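Local atomic coordinates of cryptochrome DASH, chloroplast/mitochondrial (Arabidopsis thaliana, PDB entry 2IJG), a protein that binds FAD and a methenyltetrahydrofolate antenna and uses light to repair cyclobutane pyrimidine dimers in single-stranded DNA, and may also act as a photoreceptor. Residues V140-E145 with L170-G175; K144-E149 with Y332-S337; S176-K181 with I298-I303. All coordinates share one frame; numbering follows the deposited sequence.

Contact 1 (V140-E145 with L170-G175)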
loop_
_atom_site.group_PDB
_atom_site.type_symbol
_atom_site.label_atom_id
_atom_site.label_comp_id
_atom_site.label_asym_id
_atom_site.label_seq_id
_atom_site.Cartn_x
_atom_site.Cartn_y
_atom_site.Cartn_z
ATOM N N VAL A 140 -4.026 -24.331 -7.129
ATOM C CA VAL A 140 -3.283 -23.343 -6.366
ATOM C C VAL A 140 -4.026 -22.039 -6.602
ATOM O O VAL A 140 -4.046 -21.530 -7.725
ATOM C CB VAL A 140 -1.833 -23.183 -6.862
ATOM C CG1 VAL A 140 -1.197 -21.965 -6.202
ATOM C CG2 VAL A 140 -1.026 -24.425 -6.533
ATOM N N PHE A 141 -4.666 -21.526 -5.554
ATOM C CA PHE A 141 -5.402 -20.269 -5.640
ATOM C C PHE A 141 -4.534 -19.099 -5.193
ATOM O O PHE A 141 -3.638 -19.260 -4.365
ATOM C CB PHE A 141 -6.664 -20.303 -4.769
ATOM C CG PHE A 141 -7.802 -21.072 -5.375
ATOM C CD1 PHE A 141 -7.901 -22.449 -5.209
ATOM C CD2 PHE A 141 -8.772 -20.415 -6.127
ATOM C CE1 PHE A 141 -8.948 -23.161 -5.782
ATOM C CE2 PHE A 141 -9.826 -21.120 -6.708
ATOM C CZ PHE A 141 -9.912 -22.495 -6.533
ATOM N N ALA A 142 -4.818 -17.921 -5.742
ATOM C CA ALA A 142 -4.080 -16.703 -5.416
ATOM C C ALA A 142 -4.718 -15.554 -6.179
ATOM O O ALA A 142 -5.484 -15.782 -7.115
ATOM C CB ALA A 142 -2.613 -16.844 -5.823
ATOM N N HIS A 143 -4.408 -14.324 -5.782
ATOM C CA HIS A 143 -4.959 -13.166 -6.472
ATOM C C HIS A 143 -4.108 -12.796 -7.680
ATOM O O HIS A 143 -2.890 -12.987 -7.687
ATOM C CB HIS A 143 -5.059 -11.958 -5.533
ATOM C CG HIS A 143 -6.284 -11.957 -4.671
ATOM N ND1 HIS A 143 -6.274 -12.380 -3.359
ATOM C CD2 HIS A 143 -7.558 -11.585 -4.936
ATOM C CE1 HIS A 143 -7.489 -12.268 -2.853
ATOM N NE2 HIS A 143 -8.288 -11.787 -3.789
ATOM N N LYS A 144 -4.771 -12.274 -8.704
ATOM C CA LYS A 144 -4.115 -11.851 -9.932
ATOM C C LYS A 144 -3.439 -10.499 -9.700
ATOM O O LYS A 144 -4.029 -9.601 -9.101
ATOM C CB LYS A 144 -5.156 -11.706 -11.046
ATOM C CG LYS A 144 -4.600 -11.248 -12.391
ATOM C CD LYS A 144 -4.006 -12.409 -13.172
ATOM C CE LYS A 144 -3.367 -11.941 -14.471
ATOM N NZ LYS A 144 -2.182 -11.081 -14.200
ATOM N N GLU A 145 -2.199 -10.365 -10.163
ATOM C CA GLU A 145 -1.464 -9.111 -10.031
ATOM C C GLU A 145 -1.432 -8.446 -11.407
ATOM O O GLU A 145 -1.847 -9.057 -12.394
ATOM C CB GLU A 145 -0.051 -9.377 -9.524
ATOM C CG GLU A 145 0.000 -9.737 -8.050
ATOM C CD GLU A 145 -0.334 -8.553 -7.171
ATOM O OE1 GLU A 145 -0.399 -8.722 -5.932
ATOM O OE2 GLU A 145 -0.527 -7.449 -7.727
ATOM N N LEU A 170 -3.352 -23.503 -11.775
ATOM C CA LEU A 170 -3.155 -22.223 -11.103
ATOM C C LEU A 170 -4.453 -21.451 -11.330
ATOM O O LEU A 170 -4.871 -21.257 -12.470
ATOM C CB LEU A 170 -1.993 -21.455 -11.740
ATOM C CG LEU A 170 -1.173 -20.448 -10.918
ATOM C CD1 LEU A 170 -0.835 -19.268 -11.818
ATOM C CD2 LEU A 170 -1.922 -19.970 -9.684
ATOM N N GLU A 171 -5.097 -21.023 -10.252
ATOM C CA GLU A 171 -6.347 -20.277 -10.368
ATOM C C GLU A 171 -6.153 -18.861 -9.836
ATOM O O GLU A 171 -6.140 -18.646 -8.625
ATOM C CB GLU A 171 -7.449 -20.972 -9.568
ATOM C CG GLU A 171 -7.670 -22.426 -9.933
ATOM C CD GLU A 171 -8.371 -22.599 -11.267
ATOM O OE1 GLU A 171 -8.626 -23.762 -11.645
ATOM O OE2 GLU A 171 -8.674 -21.586 -11.936
ATOM N N LEU A 172 -6.002 -17.898 -10.738
ATOM C CA LEU A 172 -5.804 -16.512 -10.329
ATOM C C LEU A 172 -7.127 -15.767 -10.284
ATOM O O LEU A 172 -7.807 -15.616 -11.297
ATOM C CB LEU A 172 -4.830 -15.818 -11.283
ATOM C CG LEU A 172 -3.453 -16.491 -11.361
ATOM C CD1 LEU A 172 -2.612 -15.838 -12.447
ATOM C CD2 LEU A 172 -2.761 -16.397 -10.006
ATOM N N ILE A 173 -7.483 -15.303 -9.094
ATOM C CA ILE A 173 -8.730 -14.587 -8.887
ATOM C C ILE A 173 -8.509 -13.086 -8.791
ATOM O O ILE A 173 -7.661 -12.609 -8.034
ATOM C CB ILE A 173 -9.445 -15.098 -7.603
ATOM C CG1 ILE A 173 -10.213 -16.394 -7.905
ATOM C CG2 ILE A 173 -10.438 -14.065 -7.101
ATOM C CD1 ILE A 173 -9.427 -17.457 -8.645
ATOM N N TRP A 174 -9.275 -12.333 -9.567
ATOM C CA TRP A 174 -9.134 -10.893 -9.524
ATOM C C TRP A 174 -9.833 -10.411 -8.268
ATOM O O TRP A 174 -10.890 -10.922 -7.902
ATOM C CB TRP A 174 -9.763 -10.243 -10.748
ATOM C CG TRP A 174 -8.962 -9.076 -11.209
ATOM C CD1 TRP A 174 -7.823 -9.105 -11.973
ATOM C CD2 TRP A 174 -9.175 -7.714 -10.860
ATOM N NE1 TRP A 174 -7.314 -7.838 -12.115
ATOM C CE2 TRP A 174 -8.124 -6.964 -11.441
ATOM C CE3 TRP A 174 -10.148 -7.053 -10.109
ATOM C CZ2 TRP A 174 -8.023 -5.588 -11.294
ATOM C CZ3 TRP A 174 -10.049 -5.692 -9.964
ATOM C CH2 TRP A 174 -8.992 -4.968 -10.554
ATOM N N GLY A 175 -9.240 -9.435 -7.597
ATOM C CA GLY A 175 -9.858 -8.934 -6.390
ATOM C C GLY A 175 -8.900 -8.126 -5.549
ATOM O O GLY A 175 -8.213 -8.664 -4.680
#

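Contact 2 (K144-E149 with Y332-S337). With MHF (5,10-methenyl-6,7,8-trihydrofolic acid), chain C.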
loop_
_atom_site.group_PDB
_atom_site.type_symbol
_atom_site.label_atom_id
_atom_site.label_comp_id
_atom_site.label_asym_id
_atom_site.label_seq_id
_atom_site.Cartn_x
_atom_site.Cartn_y
_atom_site.Cartn_z
ATOM N N LYS A 144 -4.771 -12.274 -8.704
ATOM C CA LYS A 144 -4.115 -11.851 -9.932
ATOM C C LYS A 144 -3.439 -10.499 -9.700
ATOM O O LYS A 144 -4.029 -9.601 -9.101
ATOM C CB LYS A 144 -5.156 -11.706 -11.046
ATOM C CG LYS A 144 -4.600 -11.248 -12.391
ATOM C CD LYS A 144 -4.006 -12.409 -13.172
ATOM C CE LYS A 144 -3.367 -11.941 -14.471
ATOM N NZ LYS A 144 -2.182 -11.081 -14.200
ATOM N N GLU A 145 -2.199 -10.365 -10.163
ATOM C CA GLU A 145 -1.464 -9.111 -10.031
ATOM C C GLU A 145 -1.432 -8.446 -11.407
ATOM O O GLU A 145 -1.847 -9.057 -12.394
ATOM C CB GLU A 145 -0.051 -9.377 -9.524
ATOM C CG GLU A 145 0.000 -9.737 -8.050
ATOM C CD GLU A 145 -0.334 -8.553 -7.171
ATOM O OE1 GLU A 145 -0.399 -8.722 -5.932
ATOM O OE2 GLU A 145 -0.527 -7.449 -7.727
ATOM N N THR A 146 -0.942 -7.212 -11.487
ATOM C CA THR A 146 -0.928 -6.508 -12.770
ATOM C C THR A 146 0.412 -6.068 -13.354
ATOM O O THR A 146 0.561 -6.018 -14.572
ATOM C CB THR A 146 -1.834 -5.268 -12.715
ATOM O OG1 THR A 146 -1.417 -4.421 -11.639
ATOM C CG2 THR A 146 -3.285 -5.677 -12.504
ATOM N N CYS A 147 1.386 -5.739 -12.513
ATOM C CA CYS A 147 2.674 -5.293 -13.038
ATOM C C CYS A 147 3.568 -6.448 -13.476
ATOM O O CYS A 147 3.472 -7.557 -12.952
ATOM C CB CYS A 147 3.364 -4.394 -12.013
ATOM S SG CYS A 147 2.371 -2.908 -11.699
ATOM N N SER A 148 4.433 -6.176 -14.448
ATOM C CA SER A 148 5.307 -7.191 -15.026
ATOM C C SER A 148 6.072 -8.128 -14.089
ATOM O O SER A 148 6.104 -9.334 -14.329
ATOM C CB SER A 148 6.281 -6.539 -16.011
ATOM O OG SER A 148 7.136 -5.627 -15.360
ATOM N N GLU A 149 6.689 -7.607 -13.034
ATOM C CA GLU A 149 7.419 -8.491 -12.133
ATOM C C GLU A 149 6.499 -9.554 -11.519
ATOM O O GLU A 149 6.849 -10.730 -11.471
ATOM C CB GLU A 149 8.121 -7.688 -11.029
ATOM C CG GLU A 149 9.349 -6.913 -11.515
ATOM C CD GLU A 149 9.988 -6.047 -10.434
ATOM O OE1 GLU A 149 11.000 -5.383 -10.734
ATOM O OE2 GLU A 149 9.483 -6.018 -9.290
ATOM N N TYR A 332 -8.219 3.338 -10.045
ATOM C CA TYR A 332 -7.793 3.876 -11.328
ATOM C C TYR A 332 -6.352 3.537 -11.683
ATOM O O TYR A 332 -6.062 3.178 -12.822
ATOM C CB TYR A 332 -7.992 5.388 -11.360
ATOM C CG TYR A 332 -7.656 6.010 -12.692
ATOM C CD1 TYR A 332 -6.622 6.939 -12.808
ATOM C CD2 TYR A 332 -8.365 5.662 -13.844
ATOM C CE1 TYR A 332 -6.297 7.511 -14.041
ATOM C CE2 TYR A 332 -8.049 6.225 -15.085
ATOM C CZ TYR A 332 -7.013 7.152 -15.174
ATOM O OH TYR A 332 -6.701 7.723 -16.390
ATOM N N PHE A 333 -5.444 3.646 -10.719
ATOM C CA PHE A 333 -4.048 3.333 -10.999
ATOM C C PHE A 333 -3.815 1.840 -11.224
ATOM O O PHE A 333 -2.937 1.456 -11.988
ATOM C CB PHE A 333 -3.147 3.886 -9.889
ATOM C CG PHE A 333 -2.914 5.370 -10.003
ATOM C CD1 PHE A 333 -2.363 5.908 -11.166
ATOM C CD2 PHE A 333 -3.278 6.231 -8.977
ATOM C CE1 PHE A 333 -2.183 7.281 -11.302
ATOM C CE2 PHE A 333 -3.101 7.610 -9.105
ATOM C CZ PHE A 333 -2.555 8.134 -10.268
ATOM N N ARG A 334 -4.606 1.000 -10.570
ATOM C CA ARG A 334 -4.481 -0.442 -10.762
ATOM C C ARG A 334 -4.805 -0.759 -12.223
ATOM O O ARG A 334 -4.056 -1.456 -12.901
ATOM C CB ARG A 334 -5.472 -1.190 -9.870
ATOM C CG ARG A 334 -4.933 -1.610 -8.527
ATOM C CD ARG A 334 -4.050 -2.851 -8.649
ATOM N NE ARG A 334 -3.620 -3.323 -7.334
ATOM C CZ ARG A 334 -2.777 -4.331 -7.139
ATOM N NH1 ARG A 334 -2.263 -4.984 -8.178
ATOM N NH2 ARG A 334 -2.446 -4.686 -5.903
ATOM N N PHE A 335 -5.932 -0.246 -12.701
ATOM C CA PHE A 335 -6.341 -0.497 -14.076
ATOM C C PHE A 335 -5.381 0.166 -15.051
ATOM O O PHE A 335 -5.100 -0.365 -16.126
ATOM C CB PHE A 335 -7.772 0.011 -14.308
ATOM C CG PHE A 335 -8.802 -0.695 -13.472
ATOM C CD1 PHE A 335 -8.909 -2.081 -13.504
ATOM C CD2 PHE A 335 -9.654 0.023 -12.638
ATOM C CE1 PHE A 335 -9.845 -2.746 -12.722
ATOM C CE2 PHE A 335 -10.597 -0.632 -11.847
ATOM C CZ PHE A 335 -10.692 -2.024 -11.890
ATOM N N LEU A 336 -4.869 1.324 -14.657
ATOM C CA LEU A 336 -3.942 2.075 -15.487
ATOM C C LEU A 336 -2.653 1.271 -15.679
ATOM O O LEU A 336 -2.040 1.306 -16.749
ATOM C CB LEU A 336 -3.661 3.429 -14.822
ATOM C CG LEU A 336 -2.879 4.528 -15.551
ATOM C CD1 LEU A 336 -1.401 4.162 -15.577
ATOM C CD2 LEU A 336 -3.438 4.732 -16.961
ATOM N N SER A 337 -2.254 0.527 -14.651
ATOM C CA SER A 337 -1.037 -0.271 -14.750
ATOM C C SER A 337 -1.182 -1.349 -15.824
ATOM O O SER A 337 -0.194 -1.781 -16.413
ATOM C CB SER A 337 -0.696 -0.911 -13.401
ATOM O OG SER A 337 -1.665 -1.873 -13.027
HETATM N N1 MHF C . 7.503 -3.047 -8.307
HETATM C C2 MHF C . 6.557 -4.039 -8.445
HETATM N NA2 MHF C . 5.800 -4.394 -7.365
HETATM N N3 MHF C . 6.368 -4.662 -9.613
HETATM C C4 MHF C . 7.110 -4.348 -10.714
HETATM O O4 MHF C . 6.915 -4.945 -11.780
HETATM C C4A MHF C . 8.114 -3.330 -10.613
HETATM N N5 MHF C . 8.965 -2.934 -11.674
HETATM C C6 MHF C . 10.244 -2.179 -11.431
HETATM C C7 MHF C . 9.884 -1.031 -10.462
HETATM N N8 MHF C . 9.255 -1.670 -9.263
HETATM C C8A MHF C . 8.293 -2.674 -9.384
HETATM C C9 MHF C . 10.746 -1.710 -12.809
HETATM N N10 MHF C . 9.610 -2.020 -13.712
HETATM C C11 MHF C . 8.942 -3.203 -13.114
HETATM C C12 MHF C . 10.815 -2.738 -17.781
HETATM C C13 MHF C . 11.156 -1.526 -17.103
HETATM C C14 MHF C . 10.773 -1.317 -15.778
HETATM C C15 MHF C . 10.038 -2.307 -15.070
HETATM C C16 MHF C . 9.706 -3.546 -15.748
HETATM C C17 MHF C . 10.092 -3.757 -17.087
HETATM C C MHF C . 11.200 -2.896 -19.206
HETATM O O MHF C . 11.800 -1.994 -19.765
HETATM N N MHF C . 10.883 -4.009 -19.912
HETATM C CA MHF C . 11.260 -4.073 -21.339
HETATM C CB MHF C . 11.984 -5.371 -21.699
HETATM C CG MHF C . 13.257 -5.479 -20.838
HETATM C CD MHF C . 14.044 -6.722 -21.154
HETATM O OE1 MHF C . 13.661 -7.498 -22.002
HETATM O OE2 MHF C . 15.192 -6.968 -20.486
HETATM C CT MHF C . 10.000 -3.879 -22.175
HETATM O O1 MHF C . 8.910 -3.866 -21.649
HETATM O O2 MHF C . 10.098 -3.686 -23.499
#

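Contact 3 (S176-K181 with I298-I303)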
loop_
_atom_site.group_PDB
_atom_site.type_symbol
_atom_site.label_atom_id
_atom_site.label_comp_id
_atom_site.label_asym_id
_atom_site.label_seq_id
_atom_site.Cartn_x
_atom_site.Cartn_y
_atom_site.Cartn_z
ATOM N N SER A 176 -8.848 -6.830 -5.814
ATOM C CA SER A 176 -7.978 -5.934 -5.075
ATOM C C SER A 176 -8.511 -4.517 -5.206
ATOM O O SER A 176 -8.040 -3.609 -4.532
ATOM C CB SER A 176 -6.547 -6.007 -5.620
ATOM O OG SER A 176 -6.508 -5.705 -7.009
ATOM N N THR A 177 -9.516 -4.343 -6.062
ATOM C CA THR A 177 -10.110 -3.030 -6.299
ATOM C C THR A 177 -11.546 -2.902 -5.801
ATOM O O THR A 177 -12.219 -3.903 -5.568
ATOM C CB THR A 177 -10.120 -2.706 -7.796
ATOM O OG1 THR A 177 -10.866 -3.712 -8.487
ATOM C CG2 THR A 177 -8.702 -2.656 -8.348
ATOM N N MET A 178 -12.005 -1.662 -5.643
ATOM C CA MET A 178 -13.371 -1.391 -5.206
ATOM C C MET A 178 -14.297 -1.924 -6.284
ATOM O O MET A 178 -15.215 -2.698 -6.012
ATOM C CB MET A 178 -13.619 0.108 -5.065
ATOM C CG MET A 178 -13.306 0.695 -3.710
ATOM S SD MET A 178 -14.737 1.575 -3.049
ATOM C CE MET A 178 -14.859 2.939 -4.209
ATOM N N TYR A 179 -14.051 -1.476 -7.510
ATOM C CA TYR A 179 -14.834 -1.905 -8.660
ATOM C C TYR A 179 -14.120 -3.084 -9.301
ATOM O O TYR A 179 -12.916 -3.028 -9.547
ATOM C CB TYR A 179 -14.970 -0.767 -9.668
ATOM C CG TYR A 179 -15.817 0.383 -9.176
ATOM C CD1 TYR A 179 -15.234 1.542 -8.659
ATOM C CD2 TYR A 179 -17.212 0.316 -9.232
ATOM C CE1 TYR A 179 -16.021 2.608 -8.215
ATOM C CE2 TYR A 179 -18.008 1.372 -8.791
ATOM C CZ TYR A 179 -17.410 2.513 -8.286
ATOM O OH TYR A 179 -18.200 3.562 -7.880
ATOM N N HIS A 180 -14.866 -4.149 -9.568
ATOM C CA HIS A 180 -14.300 -5.353 -10.160
ATOM C C HIS A 180 -13.991 -5.134 -11.639
ATOM O O HIS A 180 -14.758 -4.485 -12.354
ATOM C CB HIS A 180 -15.279 -6.514 -9.983
ATOM C CG HIS A 180 -14.660 -7.863 -10.170
ATOM N ND1 HIS A 180 -14.258 -8.335 -11.400
ATOM C CD2 HIS A 180 -14.356 -8.833 -9.275
ATOM C CE1 HIS A 180 -13.729 -9.539 -11.255
ATOM N NE2 HIS A 180 -13.777 -9.864 -9.975
ATOM N N LYS A 181 -12.865 -5.675 -12.091
ATOM C CA LYS A 181 -12.441 -5.526 -13.476
ATOM C C LYS A 181 -13.499 -5.963 -14.486
ATOM O O LYS A 181 -13.656 -5.335 -15.533
ATOM C CB LYS A 181 -11.156 -6.317 -13.728
ATOM C CG LYS A 181 -10.506 -6.009 -15.065
ATOM C CD LYS A 181 -9.158 -6.705 -15.198
ATOM C CE LYS A 181 -9.303 -8.117 -15.742
ATOM N NZ LYS A 181 -9.641 -8.097 -17.199
ATOM N N ILE A 298 -6.634 -5.284 4.485
ATOM C CA ILE A 298 -8.032 -4.874 4.480
ATOM C C ILE A 298 -8.369 -4.627 3.018
ATOM O O ILE A 298 -7.477 -4.361 2.211
ATOM C CB ILE A 298 -8.283 -3.571 5.280
ATOM C CG1 ILE A 298 -7.434 -2.429 4.717
ATOM C CG2 ILE A 298 -8.006 -3.808 6.764
ATOM C CD1 ILE A 298 -7.646 -1.110 5.435
ATOM N N SER A 299 -9.645 -4.725 2.663
ATOM C CA SER A 299 -10.026 -4.506 1.276
ATOM C C SER A 299 -10.937 -3.302 1.111
ATOM O O SER A 299 -11.664 -2.920 2.029
ATOM C CB SER A 299 -10.712 -5.753 0.710
ATOM O OG SER A 299 -12.007 -5.914 1.256
ATOM N N PRO A 300 -10.902 -2.677 -0.072
ATOM C CA PRO A 300 -11.741 -1.510 -0.339
ATOM C C PRO A 300 -13.237 -1.822 -0.236
ATOM O O PRO A 300 -14.028 -0.954 0.130
ATOM C CB PRO A 300 -11.311 -1.087 -1.750
ATOM C CG PRO A 300 -10.809 -2.353 -2.361
ATOM C CD PRO A 300 -10.049 -2.992 -1.231
ATOM N N ARG A 301 -13.628 -3.052 -0.549
ATOM C CA ARG A 301 -15.037 -3.416 -0.461
ATOM C C ARG A 301 -15.474 -3.432 1.005
ATOM O O ARG A 301 -16.617 -3.098 1.318
ATOM C CB ARG A 301 -15.292 -4.774 -1.125
ATOM C CG ARG A 301 -14.987 -4.769 -2.624
ATOM C CD ARG A 301 -15.412 -6.050 -3.334
ATOM N NE ARG A 301 -14.797 -7.249 -2.771
ATOM C CZ ARG A 301 -14.700 -8.411 -3.411
ATOM N NH1 ARG A 301 -15.173 -8.538 -4.648
ATOM N NH2 ARG A 301 -14.142 -9.457 -2.815
ATOM N N PHE A 302 -14.557 -3.811 1.896
ATOM C CA PHE A 302 -14.841 -3.830 3.331
ATOM C C PHE A 302 -14.989 -2.382 3.794
ATOM O O PHE A 302 -15.904 -2.047 4.549
ATOM C CB PHE A 302 -13.694 -4.500 4.101
ATOM C CG PHE A 302 -13.768 -4.308 5.598
ATOM C CD1 PHE A 302 -14.826 -4.834 6.333
ATOM C CD2 PHE A 302 -12.782 -3.590 6.267
ATOM C CE1 PHE A 302 -14.900 -4.646 7.717
ATOM C CE2 PHE A 302 -12.847 -3.396 7.647
ATOM C CZ PHE A 302 -13.909 -3.924 8.375
ATOM N N ILE A 303 -14.080 -1.527 3.333
ATOM C CA ILE A 303 -14.116 -0.115 3.691
ATOM C C ILE A 303 -15.428 0.511 3.224
ATOM O O ILE A 303 -16.056 1.276 3.953
ATOM C CB ILE A 303 -12.934 0.651 3.059
ATOM C CG1 ILE A 303 -11.614 0.131 3.636
ATOM C CG2 ILE A 303 -13.075 2.141 3.321
ATOM C CD1 ILE A 303 -10.370 0.783 3.030
#

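Contact 1 (V140-E145 with L170-G175)
The carbonyl oxygen of Ile173 takes one hydrogen bond, from Lys144 N at 3.0 Å, and two C-H approaches from His143, whose CA hydrogen and ring atom CD2 both come to it, CD2 lying 3.3 Å from Ile173 O. Of the other backbone bonds two are short, Glu171 N to Val140 O at 2.8 Å and Ile173 N to Ala142 O at 2.9 Å, whereas Ala142 N to Glu171 O is longer. This is parallel pairing, with Val140, Phe141, Ala142 and His143 opposite Leu170, Glu171, Leu172 and Ile173.

On one side of the sheet, Glu171 CB sits over the Phe141 ring, 4.0 Å from its centroid, in a CH-pi contact; Ile173 CD1 comes to the edge of the same ring. With CG beside the backbone N (chi1 -78°), Phe141 brings the CD2 and CE2 side of its ring to these two partners. His143 turns its ring towards Gly175, CD2 lying 3.0 Å from Gly175 O, while its ND1 is held by Asp50. Past the paired residues, Lys144 lays CB and CG against Trp174 CD1, and CD against Leu172 CD1. Bends at chi2 and chi4 then bring Lys144 NZ to Glu145 O (2.7 Å) and to the carboxylate of Glu154.

Strand 169-173 is an edge strand of the five-stranded parallel sheet and strand 137-143 its inner neighbour. Helix 148-163 makes the beta-alpha-beta crossover between them and packs on Leu170 and Leu172, whereas helix 57-64 lies against the face bearing Phe141, His143 and Ile173.

Contact 2 (K144-E149 with Y332-S337)
Beside the pocket of the antenna folate, the loop 144-147 that leads into helix 148-163 is fastened to helix 318-340 by a salt bridge and a hydroxyl pair. Arg334 NH1 donates to Glu145 OE2 at 3.0 Å in a nearly straight bond (173°). The carboxylate oxygen lies at the guanidinium edge, in its plane, and is met nearly along its own C-O axis; the two flat groups are turned 28° from each other. A bend at chi2 (-70°) turns the Glu145 carboxylate toward Arg334. Arg334 NH2 has a second, weak and long ion pair with Asp425, a residue that by similarity binds FAD.

The contact thus joins the alpha/beta domain, which carries Glu145, to the helical FAD-binding domain of the photolyase fold, in which helix 318-340 also touches the flavin cofactor through Phe333. Farther along the same helix, Ser337 OG is hydrogen-bonded to Thr146 OG1 at 2.9 Å, and Ser337 CB packs on Cys147 SG at 4.0 Å.

Cys147 holds the N-cap position of helix 148-163, and the first turn of that helix receives the folate. Glu149 N donates to the pterin oxygen O4 of the ligand at 3.0 Å. The Glu149 chain, extended beyond CG, runs across the pterin and places CD 3.3 Å from its C4A, with OE2 salt-bridged to Lys90.

Contact 3 (S176-K181 with I298-I303)
Met178 presses its CG against CB of Pro300, with Met178 CG only 3.3 Å from Pro300 CB, tighter than usual for two carbons, and the two side chains run past each other in opposite directions. Pro300 opens helix 300-313 and Ser299 is its N-cap, so the proline ring at the first turn forms the surface on which the loop 176-181 rests. That loop leaves strand 169-173, an edge strand of the alpha/beta domain's sheet, and begins the long connection to the helical domain, a hallmark of the photolyase/cryptochrome fold.

The proline ring meets chiefly backbone. Pro300 CG touches the peptide joining Thr177 and Met178, at 3.6 Å from Thr177 C, and lies 3.7 Å from Ser176 O. The CA atoms of Met178 and Pro300 come to 5.1 Å, a close approach that lets the proline ring reach the backbone of 176-178. Met178 has CG beside its backbone N (chi1 -89°), and bends at chi2 and chi3 carry its end on to Ile328 and Ile208.

Arg301 adds its aliphatic part: its CG rests 4.0 Å from Met178 O and comes nearly as close to Thr177 O, contacts of van der Waals kind. The guanidinium belongs elsewhere, since NH2 forms salt bridges with both Asp55 and Asp57, and Asp55 OD1 is also hydrogen-bonded to Ser299 OG. The loop's own amides are pinned by helix 318-340, where the carboxylate of Asp331 accepts from Met178 N and Tyr179 N through its two oxygens.

At the helix start, Ser299 OG accepts a weak capping bond from Phe302 N at 3.4 Å.

How the contacts relate
The three contacts form a triangle, with centres about 14 to 15 Å apart. Contacts 1 and 2 start from the same piece of chain: Lys144 and Glu145, in the loop between strand 137-143 and helix 148-163, belong to both. Strand 169-173 then leads directly into the loop of contact 3, which opens after contact 1 has closed and lies inside the chain loop closed by contact 2. Trp174 of contact 1 packs on Phe335 of contact 2 and on the backbone of 179-181 in contact 3. Contact 1 thus builds the sheet edge, while contacts 2 and 3 dock the alpha/beta domain and its connector on helix 300-313 and the next helix, 318-340, which touches the FAD.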